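Anti-sigma-I factor RsgI3 (Clostridium thermocellum, PDB 6QE7) probably holds the sigma factor SigI3 inactive until the anti-sigma factor's extracellular tandem PA14 domains, the part described here, bind plant polysaccharide such as pectin. Local coordinates at residues W223-L228 against R252-K257; T61-T66 against E92-I97; V215-V220 against Q236-E241; F30-G35 against A118-M123. One frame throughout, in Å; residues are numbered along the deposited sequence.

How the contacts relate
The four contacts divide between two tandem PA14 domains, each built on antiparallel sheets: contacts 2 and 4 lie in the first, contacts 1 and 3 in the second. Contact 2 is nested in the chain loop that contact 4 closes, and the two meet where Tyr65 O lies 2.7 Å from Met123 N, a probable hydrogen bond within one sheet. Contacts 1 and 3 share strand 219-224, with centres about 21 Å apart. Contacts 2 and 3 are the most distant pair, about 58 Å between centres. A calcium ion lies about 5 Å from the Ala118 side chain in contact 4, and a bound calcium about 9 Å from that of Arg252 in contact 1.

Contact 1. Residues W223-L228 against R252-K257; sequences WINNVL and RQYDIK
Lys257 runs alongside Trp223, both side chains leaving the same face of an antiparallel sheet. Its CB lies 3.8 Å from CE3 of Trp223, and CG, set anti to the backbone N (chi1 -176°), continues along the CE3-CZ3 rim. A bend at chi3 (59°) then swings CE over the indole face, in CH-pi contact with the six-membered ring. NZ ends 4.5 Å from that ring's centroid and almost on its normal, a cation-pi arrangement, while Leu228 CD1 packs on the opposite face. Beneath them the backbones are joined by the pair Trp223 N to Lys257 O and Lys257 N to Trp223 O. On the other face of the sheet Ile224 CD1 meets Ile256 CG1 at 3.8 Å, beside Ile246 and Leu248 of strand 240-248.

At the turn, Asn225 N donates to Asp255 O (2.8 Å), in the carbonyl plane and on a lone pair. Asn226 ND2 reaches the anti lone pair of Asp255 OD2 at 3.2 Å. Asn225 OD1 approaches the edge of the Tyr254 ring and receives two waters; one also accepts from Asp255 N, the other from Arg252 NH2. Tyr254 CE2 stands 3.4 Å above the plane of the Arg252 guanidinium, over its centre. The arrangement is that of a type I' beta hairpin, Ile224 to Val227, docked on strand 254-263 of the second PA14 domain.

Contact 2. Residues T61-T66 against E92-I97; sequences TYTFYT and EHSEQI
Phe64 turns CG beside its backbone N and anti to its carbonyl carbon (chi1 -69°), while Ile97 sets CG1 anti to its backbone N (179°), leaving CG2 in the crowded position between N and the carbonyl carbon. The two side chains cross obliquely, with Phe64 CE1 3.7 Å from Ile97 CG2. On the other face, Tyr65 (chi1 -40°) runs beside Glu92: its CD2 lies 3.7 Å from Glu92 OE2 and equally close to Ser94 CB. Thr63 CG2 lies 3.4 Å above the plane of the same tyrosine ring, toward its rim. Thr63 OG1 rests beside CG of Gln96, whose OE1 extends to Thr61 CG2. Six backbone hydrogen bonds join the strands in the pairs Tyr62-Ile97, Phe64-Glu95 and Thr66-His93; the one from Phe64 N to Glu95 O (2.9 Å) arrives almost along the C=O axis. Glu92 forms a salt bridge with Lys131, and Tyr65 OH bonds to Ser125. Strand 60-69 lies between strands 91-99 and 119-125, bound to the latter through backbone bonds of Thr63 with Ser125 and Tyr65 with Met123, while Phe64 and Thr66 pack against Leu74 of strand 72-76 in the other sheet of the domain.

Contact 3. Residues V215-V220 against Q236-E241; sequences VANGGV and QGKEAE
The antiparallel pairing of Val215 with Glu241 and Ala216 with Ala240 gives way at Asn217 to loop; the bond from Ala216 N to Ala240 O (2.9 Å) is sound, the return bond from Ala240 N to Ala216 O weak. Asn217 takes over the next position with its side chain. CG stands beside the backbone N (chi1 -77°), and OD1 accepts from Glu239 N at 2.7 Å, nearly straight at 170° and in the plane of the amide carbonyl. The amide and the Glu239 carboxylate run side by side, their planes only 17° apart, with OD1 3.6 Å from Glu239 CG. This is the end of a strand pair in the second PA14 domain, where the chain leaves strand 208-216 through Asn217 and Gly218 and enters strand 219-224 in the other sheet. The buried amide is held at its other end too, ND2 donating to Pro266 O, while Gly218 O accepts from Asn235 ND2. On the face bearing Val215, CG1 is anti to the backbone N and presses on Glu239 CB at 3.6 Å. CG2 of the same valine lies against Glu241 CG (4.0 Å), the two side chains pointing the same way; Phe268 and Leu272 of strand 268-274 also touch Val215.

Contact 4. Residues F30-G35 against A118-M123; sequences FDWGEG and ASAKLM
The close-fitting side of this contact gathers around Ala118, Ala120 and the Trp32 indole. Trp32 CB lies 3.5 Å from Ala118 O. The benzo part of the indole lies beside both methyls, CE3 at 4.2 Å from Ala118 CB. Its CZ3 is 4.3 Å from Ala120 CB. Phe30 CB stands 3.2 Å above the indole plane, toward its rim. Tyr46 and Trp50 of strand 46-51 and Tyr111 of strand 105-113 also pack around these residues. The other side is looser and more polar. Asp31, its CG anti to the backbone N, is exposed, and OD1 reaches forward to accept from Gly33 N at 2.9 Å, two residues on, an Asx turn. Lys121 extends along Phe30, its CE 4.0 Å from Phe30 O; NZ stays 5.4 Å from Asp31 OD2, too far for a contact. The backbones are joined through Phe30-Ala120, Trp32 N to Ala118 O, and Ala118 N to Gly33 O, the last (2.8 Å) nearly along the C=O axis. Trp32 and Gly33 both face Ala118 in a classic beta bulge and also begin a type II' turn, Trp32 to Gly35, beside the calcium site that Asp69, Asp70, Gln113, Val115 and Ala117 build in the first PA14 domain.

Contact 1. Residues W223-L228 against R252-K257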
# COMPACT_ATOMS: atom_id res chain seq x y z
N TRP A 223 15.71 -8.68 -2.94
CA TRP A 223 15.52 -7.22 -2.90
C TRP A 223 14.28 -6.87 -2.05
O TRP A 223 13.22 -7.51 -2.22
CB TRP A 223 15.25 -6.74 -4.30
CG TRP A 223 16.40 -6.83 -5.25
CD1 TRP A 223 17.25 -5.84 -5.64
CD2 TRP A 223 16.72 -7.99 -6.02
NE1 TRP A 223 18.08 -6.31 -6.62
CE2 TRP A 223 17.77 -7.62 -6.89
CE3 TRP A 223 16.17 -9.26 -6.10
CZ2 TRP A 223 18.32 -8.52 -7.81
CZ3 TRP A 223 16.74 -10.17 -6.98
CH2 TRP A 223 17.77 -9.78 -7.84
N ILE A 224 14.44 -5.90 -1.15
CA ILE A 224 13.37 -5.23 -0.37
C ILE A 224 13.51 -3.73 -0.64
O ILE A 224 14.64 -3.21 -0.57
CB ILE A 224 13.43 -5.55 1.13
CG1 ILE A 224 13.43 -7.06 1.38
CG2 ILE A 224 12.24 -4.90 1.87
CD1 ILE A 224 12.03 -7.68 1.34
N ASN A 225 12.42 -3.10 -0.97
CA ASN A 225 12.42 -1.64 -1.27
C ASN A 225 13.40 -1.37 -2.41
O ASN A 225 14.12 -0.37 -2.33
CB ASN A 225 12.77 -0.85 -0.01
CG ASN A 225 12.48 0.64 -0.17
OD1 ASN A 225 11.53 1.04 -0.85
ND2 ASN A 225 13.30 1.44 0.47
N ASN A 226 13.58 -2.31 -3.35
CA ASN A 226 14.53 -2.21 -4.50
C ASN A 226 15.97 -2.14 -4.01
O ASN A 226 16.77 -1.57 -4.72
CB ASN A 226 14.20 -1.00 -5.37
CG ASN A 226 12.72 -1.07 -5.70
OD1 ASN A 226 12.31 -2.01 -6.36
ND2 ASN A 226 11.91 -0.20 -5.13
N VAL A 227 16.26 -2.59 -2.80
CA VAL A 227 17.65 -2.70 -2.29
C VAL A 227 18.00 -4.19 -2.24
O VAL A 227 17.26 -4.97 -1.65
CB VAL A 227 17.83 -2.07 -0.91
CG1 VAL A 227 19.20 -2.39 -0.34
CG2 VAL A 227 17.54 -0.57 -0.99
N LEU A 228 19.12 -4.55 -2.85
CA LEU A 228 19.63 -5.93 -2.86
C LEU A 228 20.18 -6.18 -1.48
O LEU A 228 21.15 -5.61 -1.22
CB LEU A 228 20.73 -6.06 -3.91
CG LEU A 228 21.33 -7.46 -3.96
CD1 LEU A 228 20.24 -8.44 -4.34
CD2 LEU A 228 22.51 -7.54 -4.92
N ARG A 252 2.94 0.57 5.67
CA ARG A 252 3.08 0.83 4.22
C ARG A 252 3.71 -0.38 3.52
O ARG A 252 4.35 -1.09 4.18
CB ARG A 252 3.89 2.11 3.95
CG ARG A 252 5.23 2.20 4.66
CD ARG A 252 6.22 3.08 3.91
NE ARG A 252 6.56 2.53 2.58
CZ ARG A 252 7.40 3.10 1.69
NH1 ARG A 252 8.03 4.24 1.94
NH2 ARG A 252 7.59 2.52 0.52
N GLN A 253 3.52 -0.51 2.21
CA GLN A 253 3.99 -1.59 1.33
C GLN A 253 5.35 -1.18 0.81
O GLN A 253 5.58 0.03 0.59
CB GLN A 253 3.02 -1.78 0.17
CG GLN A 253 1.72 -2.47 0.52
CD GLN A 253 0.99 -2.72 -0.76
OE1 GLN A 253 1.13 -1.99 -1.79
NE2 GLN A 253 0.29 -3.81 -0.74
N TYR A 254 6.21 -2.18 0.67
CA TYR A 254 7.53 -2.05 0.03
C TYR A 254 7.58 -3.10 -1.06
O TYR A 254 6.92 -4.18 -1.00
CB TYR A 254 8.67 -2.25 1.01
CG TYR A 254 8.76 -1.27 2.11
CD1 TYR A 254 8.04 -1.40 3.28
CD2 TYR A 254 9.55 -0.14 1.95
CE1 TYR A 254 8.18 -0.47 4.30
CE2 TYR A 254 9.65 0.82 2.93
CZ TYR A 254 8.93 0.67 4.09
OH TYR A 254 9.04 1.63 5.06
N ASP A 255 8.31 -2.78 -2.11
CA ASP A 255 8.56 -3.77 -3.18
C ASP A 255 9.33 -4.95 -2.57
O ASP A 255 10.25 -4.79 -1.68
CB ASP A 255 9.30 -3.14 -4.36
CG ASP A 255 8.45 -2.16 -5.14
OD1 ASP A 255 7.32 -2.52 -5.49
OD2 ASP A 255 8.88 -1.05 -5.29
N ILE A 256 9.05 -6.14 -3.12
CA ILE A 256 9.86 -7.32 -2.77
C ILE A 256 10.10 -8.09 -4.08
O ILE A 256 9.14 -8.26 -4.84
CB ILE A 256 9.21 -8.19 -1.67
CG1 ILE A 256 10.05 -9.45 -1.42
CG2 ILE A 256 7.76 -8.55 -2.01
CD1 ILE A 256 9.64 -10.33 -0.24
N LYS A 257 11.33 -8.51 -4.30
CA LYS A 257 11.74 -9.47 -5.36
C LYS A 257 12.61 -10.52 -4.69
O LYS A 257 13.51 -10.15 -3.86
CB LYS A 257 12.38 -8.76 -6.54
CG LYS A 257 12.73 -9.69 -7.71
CD LYS A 257 13.02 -8.95 -9.04
CE LYS A 257 14.17 -7.99 -8.90
NZ LYS A 257 14.57 -7.38 -10.21
O HOH W 1 9.56 -0.04 -2.22
O HOH W 2 9.96 3.36 -0.72
O HOH W 3 12.29 -4.82 -3.65

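Contact 2. Residues T61-T66 against E92-I97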
# COMPACT_ATOMS: atom_id res chain seq x y z
N THR A 61 -13.31 33.98 -5.76
CA THR A 61 -12.06 33.44 -5.22
C THR A 61 -12.42 32.55 -4.01
O THR A 61 -12.59 33.07 -2.85
CB THR A 61 -11.04 34.58 -5.02
OG1 THR A 61 -10.74 35.08 -6.34
CG2 THR A 61 -9.77 34.09 -4.35
N TYR A 62 -12.40 31.24 -4.22
CA TYR A 62 -12.61 30.33 -3.07
C TYR A 62 -11.29 30.09 -2.38
O TYR A 62 -10.23 30.01 -3.02
CB TYR A 62 -13.29 29.04 -3.50
CG TYR A 62 -14.78 29.17 -3.67
CD1 TYR A 62 -15.33 29.52 -4.89
CD2 TYR A 62 -15.62 28.95 -2.59
CE1 TYR A 62 -16.71 29.63 -5.04
CE2 TYR A 62 -16.99 29.10 -2.71
CZ TYR A 62 -17.53 29.40 -3.94
OH TYR A 62 -18.88 29.51 -4.06
N THR A 63 -11.36 30.01 -1.06
CA THR A 63 -10.32 29.41 -0.19
C THR A 63 -10.85 28.02 0.19
O THR A 63 -12.00 27.95 0.66
CB THR A 63 -9.98 30.34 0.98
OG1 THR A 63 -9.63 31.62 0.43
CG2 THR A 63 -8.89 29.81 1.90
N PHE A 64 -10.08 26.96 -0.08
CA PHE A 64 -10.25 25.61 0.53
C PHE A 64 -9.32 25.50 1.73
O PHE A 64 -8.13 26.02 1.76
CB PHE A 64 -9.95 24.49 -0.46
CG PHE A 64 -11.00 24.45 -1.49
CD1 PHE A 64 -11.02 25.39 -2.51
CD2 PHE A 64 -12.05 23.59 -1.38
CE1 PHE A 64 -12.01 25.37 -3.46
CE2 PHE A 64 -13.03 23.55 -2.36
CZ PHE A 64 -13.02 24.45 -3.38
N TYR A 65 -9.87 24.92 2.78
CA TYR A 65 -9.13 24.62 4.03
C TYR A 65 -9.30 23.13 4.36
O TYR A 65 -10.41 22.59 4.23
CB TYR A 65 -9.64 25.38 5.25
CG TYR A 65 -10.03 26.82 5.04
CD1 TYR A 65 -11.16 27.18 4.29
CD2 TYR A 65 -9.27 27.83 5.60
CE1 TYR A 65 -11.52 28.52 4.16
CE2 TYR A 65 -9.61 29.16 5.46
CZ TYR A 65 -10.74 29.51 4.73
OH TYR A 65 -11.01 30.85 4.58
N THR A 66 -8.22 22.53 4.85
CA THR A 66 -8.15 21.18 5.41
C THR A 66 -7.68 21.36 6.85
O THR A 66 -6.84 22.19 7.10
CB THR A 66 -7.23 20.27 4.59
OG1 THR A 66 -5.89 20.77 4.64
CG2 THR A 66 -7.66 20.14 3.15
N GLU A 92 -4.55 23.42 10.33
CA GLU A 92 -5.25 23.96 9.16
C GLU A 92 -4.17 24.30 8.12
O GLU A 92 -3.19 24.83 8.54
CB GLU A 92 -5.94 25.26 9.55
CG GLU A 92 -6.75 25.87 8.43
CD GLU A 92 -7.86 26.76 8.98
OE1 GLU A 92 -7.53 27.77 9.53
OE2 GLU A 92 -9.03 26.37 8.96
N HIS A 93 -4.49 24.12 6.84
CA HIS A 93 -3.70 24.53 5.65
C HIS A 93 -4.76 24.98 4.67
O HIS A 93 -5.92 24.51 4.80
CB HIS A 93 -2.88 23.38 5.02
CG HIS A 93 -1.90 22.76 5.96
ND1 HIS A 93 -0.83 23.47 6.50
CD2 HIS A 93 -1.81 21.50 6.49
CE1 HIS A 93 -0.14 22.69 7.32
NE2 HIS A 93 -0.71 21.46 7.30
N SER A 94 -4.41 25.86 3.76
CA SER A 94 -5.44 26.42 2.87
C SER A 94 -4.78 26.91 1.59
O SER A 94 -3.60 27.22 1.68
CB SER A 94 -6.13 27.56 3.57
OG SER A 94 -5.19 28.59 3.96
N GLU A 95 -5.56 27.10 0.51
CA GLU A 95 -5.13 27.73 -0.74
C GLU A 95 -6.35 28.24 -1.47
O GLU A 95 -7.47 27.85 -1.12
CB GLU A 95 -4.37 26.76 -1.68
CG GLU A 95 -2.86 27.10 -1.76
CD GLU A 95 -2.41 28.50 -2.23
OE1 GLU A 95 -3.23 29.25 -2.93
OE2 GLU A 95 -1.22 28.89 -1.90
N GLN A 96 -6.12 29.06 -2.48
CA GLN A 96 -7.20 29.74 -3.22
C GLN A 96 -7.17 29.31 -4.65
O GLN A 96 -6.09 28.93 -5.14
CB GLN A 96 -7.10 31.27 -3.15
CG GLN A 96 -6.78 31.78 -1.74
CD GLN A 96 -6.57 33.28 -1.72
OE1 GLN A 96 -6.92 34.01 -2.66
NE2 GLN A 96 -5.94 33.78 -0.68
N ILE A 97 -8.33 29.39 -5.27
CA ILE A 97 -8.53 29.05 -6.69
C ILE A 97 -9.83 29.77 -7.08
O ILE A 97 -10.73 29.88 -6.24
CB ILE A 97 -8.62 27.52 -6.85
CG1 ILE A 97 -8.85 27.14 -8.30
CG2 ILE A 97 -9.74 26.95 -5.99
CD1 ILE A 97 -8.42 25.71 -8.68

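Contact 3. Residues V215-V220 against Q236-E241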
# COMPACT_ATOMS: atom_id res chain seq x y z
N VAL A 215 16.82 -19.65 3.73
CA VAL A 215 17.25 -21.05 3.85
C VAL A 215 16.98 -21.67 2.47
O VAL A 215 15.81 -21.70 2.04
CB VAL A 215 16.55 -21.84 4.97
CG1 VAL A 215 17.06 -23.31 5.04
CG2 VAL A 215 16.77 -21.20 6.29
N ALA A 216 18.04 -22.14 1.81
CA ALA A 216 17.93 -22.51 0.39
C ALA A 216 18.90 -23.63 -0.02
O ALA A 216 20.08 -23.49 0.29
CB ALA A 216 18.24 -21.25 -0.35
N ASN A 217 18.46 -24.53 -0.88
CA ASN A 217 19.31 -25.61 -1.47
C ASN A 217 20.05 -25.14 -2.75
O ASN A 217 20.85 -25.91 -3.30
CB ASN A 217 18.47 -26.86 -1.73
CG ASN A 217 18.18 -27.66 -0.48
OD1 ASN A 217 18.52 -27.25 0.63
ND2 ASN A 217 17.53 -28.81 -0.64
N GLY A 218 19.85 -23.92 -3.20
CA GLY A 218 20.49 -23.42 -4.43
C GLY A 218 20.84 -21.96 -4.25
O GLY A 218 21.21 -21.57 -3.15
N GLY A 219 20.85 -21.21 -5.33
CA GLY A 219 21.19 -19.78 -5.29
C GLY A 219 19.97 -18.91 -4.98
O GLY A 219 18.86 -19.22 -5.49
N VAL A 220 20.18 -17.81 -4.25
CA VAL A 220 19.12 -16.83 -3.88
C VAL A 220 19.61 -15.41 -4.13
O VAL A 220 20.80 -15.10 -3.93
CB VAL A 220 18.68 -16.99 -2.42
CG1 VAL A 220 17.85 -18.24 -2.25
CG2 VAL A 220 19.85 -17.02 -1.47
N GLN A 236 25.48 -23.64 -3.44
CA GLN A 236 25.18 -25.07 -3.67
C GLN A 236 24.86 -25.79 -2.35
O GLN A 236 24.21 -26.83 -2.41
CB GLN A 236 26.42 -25.66 -4.36
CG GLN A 236 26.10 -26.57 -5.53
CD GLN A 236 25.22 -25.89 -6.54
OE1 GLN A 236 24.05 -25.62 -6.29
NE2 GLN A 236 25.79 -25.62 -7.71
N GLY A 237 25.30 -25.26 -1.21
CA GLY A 237 25.15 -25.92 0.11
C GLY A 237 23.70 -26.25 0.34
O GLY A 237 22.82 -25.48 -0.15
N LYS A 238 23.43 -27.37 1.00
CA LYS A 238 22.07 -27.80 1.40
C LYS A 238 21.61 -26.81 2.49
O LYS A 238 22.43 -26.43 3.33
CB LYS A 238 22.04 -29.25 1.90
CG LYS A 238 20.79 -29.62 2.69
CD LYS A 238 20.55 -31.11 2.94
CE LYS A 238 19.14 -31.37 3.45
NZ LYS A 238 18.55 -32.62 2.93
N GLU A 239 20.37 -26.36 2.44
CA GLU A 239 19.82 -25.40 3.44
C GLU A 239 20.91 -24.40 3.86
O GLU A 239 21.09 -24.24 5.07
CB GLU A 239 19.23 -26.17 4.62
CG GLU A 239 18.08 -27.05 4.16
CD GLU A 239 17.44 -27.92 5.21
OE1 GLU A 239 17.40 -27.48 6.38
OE2 GLU A 239 17.00 -29.02 4.86
N ALA A 240 21.61 -23.79 2.91
CA ALA A 240 22.53 -22.65 3.19
C ALA A 240 21.67 -21.47 3.67
O ALA A 240 20.53 -21.27 3.09
CB ALA A 240 23.34 -22.25 1.97
N GLU A 241 22.18 -20.73 4.67
CA GLU A 241 21.53 -19.58 5.36
C GLU A 241 22.21 -18.29 4.94
O GLU A 241 23.43 -18.25 4.93
CB GLU A 241 21.58 -19.81 6.86
CG GLU A 241 20.70 -21.00 7.22
CD GLU A 241 21.08 -21.73 8.49
OE1 GLU A 241 21.38 -21.01 9.45
OE2 GLU A 241 21.10 -23.01 8.52

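Contact 4. Residues F30-G35 against A118-M123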
# COMPACT_ATOMS: atom_id res chain seq x y z
N PHE A 30 -14.67 14.85 10.21
CA PHE A 30 -14.42 13.65 11.01
C PHE A 30 -13.50 14.00 12.15
O PHE A 30 -12.44 14.53 11.93
CB PHE A 30 -13.86 12.55 10.11
CG PHE A 30 -14.85 11.97 9.16
CD1 PHE A 30 -15.84 11.12 9.61
CD2 PHE A 30 -14.78 12.23 7.81
CE1 PHE A 30 -16.78 10.58 8.73
CE2 PHE A 30 -15.71 11.69 6.93
CZ PHE A 30 -16.66 10.80 7.38
N ASP A 31 -13.86 13.57 13.34
CA ASP A 31 -12.88 13.52 14.43
C ASP A 31 -12.95 12.15 15.03
O ASP A 31 -13.91 11.87 15.64
CB ASP A 31 -13.09 14.63 15.46
CG ASP A 31 -12.06 14.57 16.59
OD1 ASP A 31 -11.22 13.63 16.62
OD2 ASP A 31 -12.15 15.42 17.48
N TRP A 32 -11.91 11.34 14.86
CA TRP A 32 -11.92 9.91 15.25
C TRP A 32 -11.19 9.75 16.57
O TRP A 32 -10.98 8.60 17.00
CB TRP A 32 -11.30 9.06 14.14
CG TRP A 32 -12.11 9.10 12.89
CD1 TRP A 32 -13.42 8.74 12.77
CD2 TRP A 32 -11.68 9.53 11.60
NE1 TRP A 32 -13.80 8.80 11.47
CE2 TRP A 32 -12.77 9.33 10.73
CE3 TRP A 32 -10.46 10.00 11.08
CZ2 TRP A 32 -12.70 9.62 9.38
CZ3 TRP A 32 -10.39 10.26 9.73
CH2 TRP A 32 -11.50 10.12 8.91
N GLY A 33 -10.92 10.86 17.25
CA GLY A 33 -10.13 10.85 18.49
C GLY A 33 -8.86 10.05 18.29
O GLY A 33 -8.12 10.42 17.39
N GLU A 34 -8.64 8.99 19.07
CA GLU A 34 -7.48 8.09 18.94
C GLU A 34 -7.93 6.76 18.30
O GLU A 34 -7.18 5.74 18.37
CB GLU A 34 -6.76 7.94 20.29
CG GLU A 34 -6.14 9.22 20.71
CD GLU A 34 -5.42 9.16 22.04
OE1 GLU A 34 -6.11 8.84 23.06
OE2 GLU A 34 -4.18 9.42 22.03
N GLY A 35 -9.05 6.78 17.61
CA GLY A 35 -9.69 5.59 17.07
C GLY A 35 -9.58 5.59 15.56
O GLY A 35 -8.65 6.20 15.04
N ALA A 118 -6.51 11.25 15.32
CA ALA A 118 -6.85 11.20 13.87
C ALA A 118 -8.10 12.04 13.61
O ALA A 118 -9.13 11.83 14.34
CB ALA A 118 -7.00 9.74 13.43
N SER A 119 -8.04 12.97 12.65
CA SER A 119 -9.19 13.79 12.21
C SER A 119 -9.01 14.31 10.79
O SER A 119 -7.86 14.47 10.35
CB SER A 119 -9.44 14.98 13.16
OG SER A 119 -8.25 15.74 13.41
N ALA A 120 -10.11 14.63 10.12
CA ALA A 120 -10.08 15.17 8.75
C ALA A 120 -11.34 16.00 8.53
O ALA A 120 -12.49 15.47 8.65
CB ALA A 120 -9.94 14.08 7.73
N LYS A 121 -11.11 17.22 8.11
CA LYS A 121 -12.17 18.23 7.84
C LYS A 121 -11.78 19.06 6.63
O LYS A 121 -10.56 19.49 6.57
CB LYS A 121 -12.28 19.22 9.00
CG LYS A 121 -12.66 18.53 10.29
CD LYS A 121 -12.65 19.39 11.52
CE LYS A 121 -12.84 18.47 12.71
NZ LYS A 121 -13.50 19.17 13.81
N LEU A 122 -12.75 19.26 5.75
CA LEU A 122 -12.61 20.07 4.53
C LEU A 122 -13.60 21.24 4.59
O LEU A 122 -14.79 20.97 4.61
CB LEU A 122 -12.88 19.20 3.31
CG LEU A 122 -12.87 19.91 1.97
CD1 LEU A 122 -11.51 20.49 1.69
CD2 LEU A 122 -13.27 18.99 0.83
N MET A 123 -13.11 22.47 4.51
CA MET A 123 -13.92 23.70 4.59
C MET A 123 -13.67 24.56 3.35
O MET A 123 -12.80 24.24 2.54
CB MET A 123 -13.54 24.44 5.86
CG MET A 123 -13.73 23.59 7.06
SD MET A 123 -13.49 24.43 8.55
CE MET A 123 -11.73 24.72 8.64